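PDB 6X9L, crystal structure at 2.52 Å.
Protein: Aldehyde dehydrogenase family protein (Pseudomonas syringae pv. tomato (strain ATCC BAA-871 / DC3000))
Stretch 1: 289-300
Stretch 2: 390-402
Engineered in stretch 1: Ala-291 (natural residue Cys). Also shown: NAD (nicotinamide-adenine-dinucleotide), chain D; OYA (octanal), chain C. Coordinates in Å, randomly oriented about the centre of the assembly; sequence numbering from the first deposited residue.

Stretch 1, residues 289-300: QSASAPTRMIVP
Stretch 2 390-402: EEIFGPVLCLIAY

Residues 296-300 and 396-402 lie side by side as parallel β strands, their N-to-C directions 34° apart, and the loops before them meet beside the ribose of the cofactor. The register is constant: Arg-296 pairs with Cys-398, Met-297 with Leu-399, Ile-298 with Ile-400, Val-299 with Ala-401 and Pro-300 with Tyr-402, the paired CA atoms 4.8 to 5.2 Å apart. The strand residues are extended, with psi from 106° to 155°; phi lies between -97° and -142° except at Pro-300, where the ring holds it at -61°.

As parallel strands require, hydrogen bonds fan out from alternate residues of the first stretch, Thr-295, Met-297 and Val-299. Cys-398 N donates to Thr-295 O (2.9 Å), Met-297 N to Cys-398 O (2.8 Å), Ile-400 N to Met-297 O (2.9 Å), Val-299 N to Ile-400 O (2.9 Å) and Tyr-402 N to Val-299 O (3.0 Å, the most bent at 136°). At the N-terminal end of the pairing, just before Arg-296, water 1 donates to both Thr-295 O and Val-396 O.

Tyr-402 covers the most surface. Its p rotamer (chi1 70°, chi2 75°) brings the ring back over the first strand, where Pro-300 CA lies 3.9 Å from the Tyr-402 ring centroid, almost on the ring normal. Proline suits this place: its polarized C-H groups pack well on an aromatic face, and Pro-300 N also lies over that face. Ile-298 CG2 meets the ring edge at Tyr-402 CD2, 3.4 Å away, while the hydroxyl is satisfied elsewhere in the structure.

Ile-400 is next. With chi1 m and chi2 t, it shares a sheet face with Arg-296, Cys-398 and Ile-298; Ile-298 CG1 approaches Ile-400 CB at 4.4 Å, and Arg-296 CB approaches Ile-400 CD1 at 4.2 Å. Branched β carbons favour extended backbone and fill this buried layer. Met-297 (t, t, m), Leu-399, Val-299 and Ala-401 occupy the other face, where Leu-399 CD1 (chi1 -94°, chi2 21°) and Leu-397 CD1 (chi1 t, chi2 p) approach Met-297 CB at 3.8 and 4.0 Å.

Phe-393 anchors the loops. Its backbone is left-handed (60/42), and chi1 of -132° with chi2 of 59° turns the ring against stretch 1: Gln-289 CA sits 3.9 Å from the Phe-393 ring centroid, over the same face as Gln-289 C and Ser-290 N, while NAD C3D covers the opposite face. The flat ring lies between peptide and ribose. Beside it, extended Glu-391 (chi1 and chi2 t) accepts a hydrogen bond at OE1 from NAD O3D (2.9 Å), as a carboxylate readily does. A type I turn from Ser-290 to Ala-293 carries engineered Ala-291, whose N donates to octanal OAB (3.2 Å).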

ATOM      1  N   GLN A 289      -0.093  -1.130 -27.454  1.00 42.20           N
ATOM      2  CA  GLN A 289       0.829  -1.538 -26.395  1.00 41.99           C
ATOM      3  C   GLN A 289       0.769  -0.526 -25.252  1.00 42.23           C
ATOM      4  O   GLN A 289       1.688   0.253 -25.004  1.00 42.39           O
ATOM      5  CB  GLN A 289       2.234  -1.696 -26.947  1.00 42.07           C
ATOM      6  CG  GLN A 289       2.360  -2.775 -28.019  1.00 42.10           C
ATOM      7  CD  GLN A 289       3.672  -2.678 -28.769  1.00 42.27           C
ATOM      8  OE1 GLN A 289       4.409  -3.659 -28.909  1.00 42.21           O
ATOM      9  NE2 GLN A 289       3.980  -1.484 -29.245  1.00 42.52           N
ATOM     10  N   SER A 290      -0.360  -0.564 -24.547  1.00 48.33           N
ATOM     11  CA  SER A 290      -0.654   0.388 -23.484  1.00 48.61           C
ATOM     12  C   SER A 290      -1.737  -0.191 -22.576  1.00 48.66           C
ATOM     13  O   SER A 290      -2.812  -0.584 -23.050  1.00 48.58           O
ATOM     14  CB  SER A 290      -1.091   1.707 -24.083  1.00 49.13           C
ATOM     15  OG  SER A 290      -1.741   2.468 -23.108  1.00 49.81           O
ATOM     16  N   ALA A 291      -1.449  -0.251 -21.272  1.00 44.18           N
ATOM     17  CA  ALA A 291      -2.355  -0.921 -20.339  1.00 43.89           C
ATOM     18  C   ALA A 291      -3.703  -0.206 -20.235  1.00 44.49           C
ATOM     19  O   ALA A 291      -4.741  -0.841 -20.027  1.00 44.42           O
ATOM     20  CB  ALA A 291      -1.698  -1.021 -18.955  1.00 43.61           C
ATOM     21  N   SER A 292      -3.710   1.113 -20.339  1.00 46.49           N
ATOM     22  CA  SER A 292      -4.949   1.844 -20.153  1.00 47.14           C
ATOM     23  C   SER A 292      -5.748   1.993 -21.445  1.00 47.20           C
ATOM     24  O   SER A 292      -6.812   2.624 -21.427  1.00 47.82           O
ATOM     25  CB  SER A 292      -4.653   3.217 -19.550  1.00 47.90           C
ATOM     26  OG  SER A 292      -3.682   3.890 -20.310  1.00 47.92           O
ATOM     27  N   ALA A 293      -5.278   1.424 -22.548  1.00 46.27           N
ATOM     28  CA  ALA A 293      -5.962   1.602 -23.819  1.00 46.46           C
ATOM     29  C   ALA A 293      -7.405   1.091 -23.736  1.00 46.68           C
ATOM     30  O   ALA A 293      -7.660   0.010 -23.179  1.00 46.45           O
ATOM     31  CB  ALA A 293      -5.204   0.884 -24.937  1.00 45.97           C
ATOM     32  N   PRO A 294      -8.370   1.840 -24.274  1.00 40.05           N
ATOM     33  CA  PRO A 294      -9.805   1.448 -24.309  1.00 40.14           C
ATOM     34  C   PRO A 294     -10.149   0.423 -25.391  1.00 39.69           C
ATOM     35  O   PRO A 294     -10.716   0.716 -26.440  1.00 39.87           O
ATOM     36  CB  PRO A 294     -10.508   2.786 -24.552  1.00 40.84           C
ATOM     37  CG  PRO A 294      -9.492   3.610 -25.316  1.00 40.89           C
ATOM     38  CD  PRO A 294      -8.140   3.187 -24.817  1.00 40.48           C
ATOM     39  N   THR A 295      -9.851  -0.838 -25.087  1.00 47.31           N
ATOM     40  CA  THR A 295      -9.928  -1.952 -26.024  1.00 46.96           C
ATOM     41  C   THR A 295     -11.251  -2.725 -25.983  1.00 46.91           C
ATOM     42  O   THR A 295     -11.406  -3.692 -26.741  1.00 46.67           O
ATOM     43  CB  THR A 295      -8.781  -2.915 -25.746  1.00 46.41           C
ATOM     44  OG1 THR A 295      -8.739  -3.163 -24.340  1.00 46.25           O
ATOM     45  CG2 THR A 295      -7.473  -2.309 -26.182  1.00 46.36           C
ATOM     46  N   ARG A 296     -12.184  -2.350 -25.111  1.00 45.08           N
ATOM     47  CA  ARG A 296     -13.555  -2.860 -25.140  1.00 45.27           C
ATOM     48  C   ARG A 296     -14.477  -1.669 -25.371  1.00 45.86           C
ATOM     49  O   ARG A 296     -14.675  -0.855 -24.463  1.00 46.04           O
ATOM     50  CB  ARG A 296     -13.924  -3.580 -23.838  1.00 45.07           C
ATOM     51  CG  ARG A 296     -13.236  -4.911 -23.614  1.00 44.42           C
ATOM     52  CD  ARG A 296     -12.921  -5.120 -22.154  1.00 44.23           C
ATOM     53  NE  ARG A 296     -14.117  -5.374 -21.368  1.00 44.49           N
ATOM     54  CZ  ARG A 296     -14.497  -4.663 -20.309  1.00 44.81           C
ATOM     55  NH1 ARG A 296     -13.772  -3.647 -19.872  1.00 45.01           N
ATOM     56  NH2 ARG A 296     -15.609  -4.987 -19.671  1.00 45.00           N
ATOM     57  N   MET A 297     -15.019  -1.557 -26.586  1.00 46.29           N
ATOM     58  CA  MET A 297     -15.921  -0.468 -26.950  1.00 46.94           C
ATOM     59  C   MET A 297     -17.358  -0.953 -26.795  1.00 47.11           C
ATOM     60  O   MET A 297     -17.773  -1.905 -27.473  1.00 47.00           O
ATOM     61  CB  MET A 297     -15.653   0.018 -28.376  1.00 47.02           C
ATOM     62  CG  MET A 297     -16.403   1.275 -28.732  1.00 47.53           C
ATOM     63  SD  MET A 297     -16.158   1.813 -30.435  1.00 47.77           S
ATOM     64  CE  MET A 297     -14.690   2.839 -30.249  1.00 47.65           C
ATOM     65  N   ILE A 298     -18.110  -0.298 -25.913  1.00 46.06           N
ATOM     66  CA  ILE A 298     -19.419  -0.777 -25.475  1.00 46.21           C
ATOM     67  C   ILE A 298     -20.480   0.178 -26.013  1.00 46.88           C
ATOM     68  O   ILE A 298     -20.474   1.379 -25.699  1.00 47.28           O
ATOM     69  CB  ILE A 298     -19.471  -0.907 -23.948  1.00 46.10           C
ATOM     70  CG1 ILE A 298     -18.366  -1.875 -23.511  1.00 45.34           C
ATOM     71  CG2 ILE A 298     -20.826  -1.409 -23.487  1.00 46.28           C
ATOM     72  CD1 ILE A 298     -17.912  -1.687 -22.086  1.00 45.39           C
ATOM     73  N   VAL A 299     -21.384  -0.358 -26.834  1.00 47.60           N
ATOM     74  CA  VAL A 299     -22.249   0.464 -27.683  1.00 48.16           C
ATOM     75  C   VAL A 299     -23.632  -0.158 -27.745  1.00 48.42           C
ATOM     76  O   VAL A 299     -23.805  -1.369 -27.550  1.00 47.96           O
ATOM     77  CB  VAL A 299     -21.670   0.604 -29.111  1.00 48.15           C
ATOM     78  CG1 VAL A 299     -20.337   1.337 -29.085  1.00 47.94           C
ATOM     79  CG2 VAL A 299     -21.481  -0.762 -29.747  1.00 47.78           C
ATOM     80  N   PRO A 300     -24.656   0.673 -28.001  1.00 53.09           N
ATOM     81  CA  PRO A 300     -26.040   0.169 -28.091  1.00 53.34           C
ATOM     82  C   PRO A 300     -26.216  -0.845 -29.213  1.00 53.18           C
ATOM     83  O   PRO A 300     -25.720  -0.660 -30.323  1.00 53.22           O
ATOM     84  CB  PRO A 300     -26.862   1.438 -28.363  1.00 53.95           C
ATOM     85  CG  PRO A 300     -26.025   2.556 -27.854  1.00 53.97           C
ATOM     86  CD  PRO A 300     -24.596   2.144 -28.074  1.00 53.48           C
ATOM     87  N   GLU A 390      -9.104 -10.890 -21.340  1.00 48.44           N
ATOM     88  CA  GLU A 390      -7.654 -10.877 -21.211  1.00 46.06           C
ATOM     89  C   GLU A 390      -7.037  -9.695 -21.952  1.00 42.73           C
ATOM     90  O   GLU A 390      -7.411  -9.386 -23.088  1.00 42.03           O
ATOM     91  CB  GLU A 390      -7.051 -12.175 -21.743  1.00 47.30           C
ATOM     92  CG  GLU A 390      -7.452 -13.423 -20.982  1.00 51.30           C
ATOM     93  CD  GLU A 390      -6.994 -14.678 -21.700  1.00 53.85           C
ATOM     94  OE1 GLU A 390      -5.902 -14.643 -22.297  1.00 51.51           O
ATOM     95  OE2 GLU A 390      -7.729 -15.688 -21.693  1.00 55.73           O
ATOM     96  N   GLU A 391      -6.088  -9.042 -21.298  1.00 52.56           N
ATOM     97  CA  GLU A 391      -5.349  -7.973 -21.943  1.00 49.92           C
ATOM     98  C   GLU A 391      -4.528  -8.567 -23.081  1.00 48.43           C
ATOM     99  O   GLU A 391      -3.885  -9.610 -22.910  1.00 49.01           O
ATOM    100  CB  GLU A 391      -4.456  -7.273 -20.928  1.00 48.98           C
ATOM    101  CG  GLU A 391      -3.629  -6.147 -21.504  1.00 46.94           C
ATOM    102  CD  GLU A 391      -2.801  -5.452 -20.433  1.00 46.62           C
ATOM    103  OE1 GLU A 391      -2.256  -6.150 -19.546  1.00 47.11           O
ATOM    104  OE2 GLU A 391      -2.716  -4.207 -20.474  1.00 46.29           O
ATOM    105  N   ILE A 392      -4.564  -7.918 -24.240  1.00 49.40           N
ATOM    106  CA  ILE A 392      -3.892  -8.429 -25.419  1.00 47.96           C
ATOM    107  C   ILE A 392      -2.588  -7.691 -25.693  1.00 46.01           C
ATOM    108  O   ILE A 392      -1.621  -8.287 -26.176  1.00 45.50           O
ATOM    109  CB  ILE A 392      -4.833  -8.351 -26.634  1.00 48.04           C
ATOM    110  CG1 ILE A 392      -6.049  -9.254 -26.411  1.00 50.48           C
ATOM    111  CG2 ILE A 392      -4.076  -8.734 -27.891  1.00 46.47           C
ATOM    112  CD1 ILE A 392      -7.209  -8.944 -27.333  1.00 51.37           C
ATOM    113  N   PHE A 393      -2.556  -6.400 -25.391  1.00 36.08           N
ATOM    114  CA  PHE A 393      -1.358  -5.581 -25.560  1.00 34.80           C
ATOM    115  C   PHE A 393      -0.900  -5.552 -27.014  1.00 33.97           C
ATOM    116  O   PHE A 393       0.286  -5.611 -27.319  1.00 33.29           O
ATOM    117  CB  PHE A 393      -0.236  -6.035 -24.630  1.00 34.63           C
ATOM    118  CG  PHE A 393       0.402  -4.908 -23.892  1.00 34.56           C
ATOM    119  CD1 PHE A 393      -0.357  -4.098 -23.057  1.00 35.46           C
ATOM    120  CD2 PHE A 393       1.748  -4.602 -24.088  1.00 34.03           C
ATOM    121  CE1 PHE A 393       0.223  -3.014 -22.381  1.00 35.77           C
ATOM    122  CE2 PHE A 393       2.344  -3.540 -23.423  1.00 34.29           C
ATOM    123  CZ  PHE A 393       1.579  -2.736 -22.566  1.00 35.13           C
ATOM    124  N   GLY A 394      -1.865  -5.434 -27.915  1.00 50.78           N
ATOM    125  CA  GLY A 394      -1.630  -5.237 -29.323  1.00 50.59           C
ATOM    126  C   GLY A 394      -2.863  -4.565 -29.892  1.00 52.22           C
ATOM    127  O   GLY A 394      -3.812  -4.262 -29.158  1.00 53.60           O
ATOM    128  N   PRO A 395      -2.891  -4.318 -31.200  1.00 41.50           N
ATOM    129  CA  PRO A 395      -4.003  -3.505 -31.763  1.00 43.68           C
ATOM    130  C   PRO A 395      -5.246  -4.340 -32.083  1.00 44.07           C
ATOM    131  O   PRO A 395      -5.561  -4.673 -33.241  1.00 44.11           O
ATOM    132  CB  PRO A 395      -3.371  -2.904 -33.017  1.00 44.27           C
ATOM    133  CG  PRO A 395      -2.402  -3.992 -33.469  1.00 41.95           C
ATOM    134  CD  PRO A 395      -1.851  -4.621 -32.204  1.00 40.52           C
ATOM    135  N   VAL A 396      -5.982  -4.680 -31.026  1.00 42.81           N
ATOM    136  CA  VAL A 396      -7.118  -5.582 -31.101  1.00 42.92           C
ATOM    137  C   VAL A 396      -8.239  -4.938 -30.308  1.00 43.42           C
ATOM    138  O   VAL A 396      -8.140  -4.804 -29.082  1.00 43.85           O
ATOM    139  CB  VAL A 396      -6.793  -6.978 -30.551  1.00 43.18           C
ATOM    140  CG1 VAL A 396      -8.030  -7.868 -30.595  1.00 43.64           C
ATOM    141  CG2 VAL A 396      -5.628  -7.599 -31.323  1.00 42.71           C
ATOM    142  N   LEU A 397      -9.301  -4.541 -30.994  1.00 39.95           N
ATOM    143  CA  LEU A 397     -10.410  -3.846 -30.366  1.00 40.35           C
ATOM    144  C   LEU A 397     -11.636  -4.748 -30.396  1.00 40.68           C
ATOM    145  O   LEU A 397     -11.948  -5.334 -31.439  1.00 40.37           O
ATOM    146  CB  LEU A 397     -10.690  -2.521 -31.078  1.00 40.47           C
ATOM    147  CG  LEU A 397     -11.996  -1.790 -30.729  1.00 40.89           C
ATOM    148  CD1 LEU A 397     -12.030  -1.429 -29.254  1.00 41.32           C
ATOM    149  CD2 LEU A 397     -12.183  -0.556 -31.583  1.00 41.09           C
ATOM    150  N   CYS A 398     -12.313  -4.865 -29.250  1.00 47.67           N
ATOM    151  CA  CYS A 398     -13.551  -5.623 -29.127  1.00 48.21           C
ATOM    152  C   CYS A 398     -14.745  -4.685 -29.120  1.00 48.28           C
ATOM    153  O   CYS A 398     -14.727  -3.646 -28.457  1.00 48.43           O
ATOM    154  CB  CYS A 398     -13.566  -6.468 -27.852  1.00 49.19           C
ATOM    155  SG  CYS A 398     -12.486  -7.902 -27.918  1.00 49.69           S
ATOM    156  N   LEU A 399     -15.775  -5.063 -29.867  1.00 52.61           N
ATOM    157  CA  LEU A 399     -17.057  -4.370 -29.900  1.00 52.80           C
ATOM    158  C   LEU A 399     -18.076  -5.208 -29.139  1.00 53.64           C
ATOM    159  O   LEU A 399     -18.254  -6.390 -29.446  1.00 54.01           O
ATOM    160  CB  LEU A 399     -17.512  -4.166 -31.343  1.00 52.23           C
ATOM    161  CG  LEU A 399     -17.184  -2.866 -32.072  1.00 51.92           C
ATOM    162  CD1 LEU A 399     -16.024  -2.127 -31.443  1.00 51.91           C
ATOM    163  CD2 LEU A 399     -16.898  -3.172 -33.534  1.00 51.41           C
ATOM    164  N   ILE A 400     -18.736  -4.601 -28.154  1.00 46.35           N
ATOM    165  CA  ILE A 400     -19.714  -5.287 -27.306  1.00 47.33           C
ATOM    166  C   ILE A 400     -21.014  -4.491 -27.284  1.00 47.52           C
ATOM    167  O   ILE A 400     -21.000  -3.263 -27.123  1.00 47.28           O
ATOM    168  CB  ILE A 400     -19.193  -5.474 -25.869  1.00 48.09           C
ATOM    169  CG1 ILE A 400     -17.896  -6.281 -25.864  1.00 47.96           C
ATOM    170  CG2 ILE A 400     -20.272  -6.101 -24.976  1.00 49.31           C
ATOM    171  CD1 ILE A 400     -17.128  -6.155 -24.570  1.00 48.36           C
ATOM    172  N   ALA A 401     -22.138  -5.193 -27.425  1.00 48.51           N
ATOM    173  CA  ALA A 401     -23.447  -4.561 -27.495  1.00 48.70           C
ATOM    174  C   ALA A 401     -24.124  -4.569 -26.134  1.00 49.78           C
ATOM    175  O   ALA A 401     -23.878  -5.450 -25.304  1.00 50.56           O
ATOM    176  CB  ALA A 401     -24.347  -5.271 -28.507  1.00 48.63           C
ATOM    177  N   TYR A 402     -24.995  -3.582 -25.923  1.00 50.84           N
ATOM    178  CA  TYR A 402     -25.796  -3.497 -24.711  1.00 51.76           C
ATOM    179  C   TYR A 402     -27.215  -3.031 -25.046  1.00 51.91           C
ATOM    180  O   TYR A 402     -27.450  -2.367 -26.060  1.00 51.28           O
ATOM    181  CB  TYR A 402     -25.121  -2.578 -23.677  1.00 51.91           C
ATOM    182  CG  TYR A 402     -25.110  -1.094 -24.016  1.00 51.45           C
ATOM    183  CD1 TYR A 402     -26.264  -0.319 -23.894  1.00 51.75           C
ATOM    184  CD2 TYR A 402     -23.935  -0.454 -24.413  1.00 50.73           C
ATOM    185  CE1 TYR A 402     -26.258   1.038 -24.187  1.00 51.60           C
ATOM    186  CE2 TYR A 402     -23.922   0.912 -24.707  1.00 50.56           C
ATOM    187  CZ  TYR A 402     -25.083   1.649 -24.588  1.00 51.10           C
ATOM    188  OH  TYR A 402     -25.087   3.000 -24.859  1.00 51.27           O
TER
HETATM  189  PA  NAD D 702       6.465  -7.612 -17.535  1.00 30.16           P
HETATM  190  O1A NAD D 702       5.524  -7.786 -16.396  1.00 28.20           O
HETATM  191  O2A NAD D 702       6.747  -8.867 -18.266  1.00 31.14           O
HETATM  192  O5B NAD D 702       7.846  -6.920 -17.052  1.00 29.68           O
HETATM  193  C5B NAD D 702       7.849  -5.665 -16.397  1.00 28.55           C
HETATM  194  C4B NAD D 702       9.185  -5.450 -15.673  1.00 26.47           C
HETATM  195  O4B NAD D 702       9.337  -6.449 -14.685  1.00 25.69           O
HETATM  196  C3B NAD D 702      10.397  -5.599 -16.583  1.00 27.48           C
HETATM  197  O3B NAD D 702      11.382  -4.666 -16.159  1.00 24.94           O
HETATM  198  C2B NAD D 702      10.886  -7.014 -16.324  1.00 28.59           C
HETATM  199  O2B NAD D 702      12.276  -7.166 -16.517  1.00 31.06           O
HETATM  200  C1B NAD D 702      10.569  -7.138 -14.860  1.00 27.32           C
HETATM  201  N9A NAD D 702      10.315  -8.502 -14.416  1.00 26.35           N
HETATM  202  C8A NAD D 702       9.824  -9.572 -15.135  1.00 27.52           C
HETATM  203  N7A NAD D 702       9.698 -10.608 -14.272  1.00 29.18           N
HETATM  204  C5A NAD D 702      10.097 -10.210 -13.041  1.00 29.92           C
HETATM  205  C6A NAD D 702      10.170 -10.854 -11.816  1.00 31.54           C
HETATM  206  N6A NAD D 702       9.653 -12.074 -11.673  1.00 33.16           N
HETATM  207  N1A NAD D 702      10.614 -10.149 -10.717  1.00 28.66           N
HETATM  208  C2A NAD D 702      10.983  -8.829 -10.825  1.00 31.21           C
HETATM  209  N3A NAD D 702      10.909  -8.188 -12.043  1.00 26.74           N
HETATM  210  C4A NAD D 702      10.477  -8.881 -13.122  1.00 27.40           C
HETATM  211  O3  NAD D 702       5.901  -6.414 -18.452  1.00 35.97           O
HETATM  212  PN  NAD D 702       5.358  -6.469 -19.965  1.00 43.35           P
HETATM  213  O1N NAD D 702       4.156  -7.335 -20.027  1.00 43.32           O
HETATM  214  O2N NAD D 702       6.482  -6.716 -20.884  1.00 46.15           O
HETATM  215  O5D NAD D 702       4.927  -4.893 -19.964  1.00 35.80           O
HETATM  216  C5D NAD D 702       3.647  -4.527 -20.419  1.00 26.13           C
HETATM  217  C4D NAD D 702       2.667  -4.612 -19.247  1.00 25.78           C
HETATM  218  O4D NAD D 702       2.850  -3.500 -18.388  1.00 29.74           O
HETATM  219  C3D NAD D 702       1.234  -4.553 -19.739  1.00 27.12           C
HETATM  220  O3D NAD D 702       0.435  -5.359 -18.910  1.00 28.21           O
HETATM  221  C2D NAD D 702       0.866  -3.116 -19.475  1.00 26.26           C
HETATM  222  O2D NAD D 702      -0.526  -2.930 -19.337  1.00 30.05           O
HETATM  223  C1D NAD D 702       1.615  -2.849 -18.173  1.00 24.96           C
HETATM  224  N1N NAD D 702       1.699  -1.395 -17.991  1.00 27.90           N
HETATM  225  C2N NAD D 702       1.014  -0.805 -16.964  1.00 26.51           C
HETATM  226  C3N NAD D 702       1.042   0.574 -16.810  1.00 29.75           C
HETATM  227  C7N NAD D 702       0.294   1.268 -15.714  1.00 27.07           C
HETATM  228  O7N NAD D 702       0.639   2.607 -15.466  1.00 27.13           O
HETATM  229  N7N NAD D 702      -0.665   0.653 -15.017  1.00 24.34           N
HETATM  230  C4N NAD D 702       1.761   1.355 -17.707  1.00 32.89           C
HETATM  231  C5N NAD D 702       2.443   0.746 -18.750  1.00 30.75           C
HETATM  232  C6N NAD D 702       2.396  -0.636 -18.892  1.00 30.55           C
HETATM  233  C14 OYA C 701      -2.221   9.855 -24.103  1.00 56.33           C
HETATM  234  C5  OYA C 701      -1.770   8.518 -23.547  1.00 58.83           C
HETATM  235  C6  OYA C 701      -0.615   8.748 -22.591  1.00 61.75           C
HETATM  236  C11 OYA C 701       0.144   7.456 -22.399  1.00 55.40           C
HETATM  237  C7  OYA C 701      -0.525   6.581 -21.354  1.00 54.17           C
HETATM  238  C8  OYA C 701       0.367   5.358 -21.149  1.00 54.66           C
HETATM  239  C9  OYA C 701       0.049   4.606 -19.861  1.00 59.15           C
HETATM  240  C10 OYA C 701      -0.523   3.234 -20.156  1.00 59.90           C
HETATM  241  OAB OYA C 701       0.225   2.293 -20.328  1.00 58.11           O
HETATM  242  O   HOH W   1      -9.679  -6.267 -26.920  1.00 42.30           O
HETATM  243  O   HOH W   2      -6.585  -5.708 -24.315  1.00 47.74           O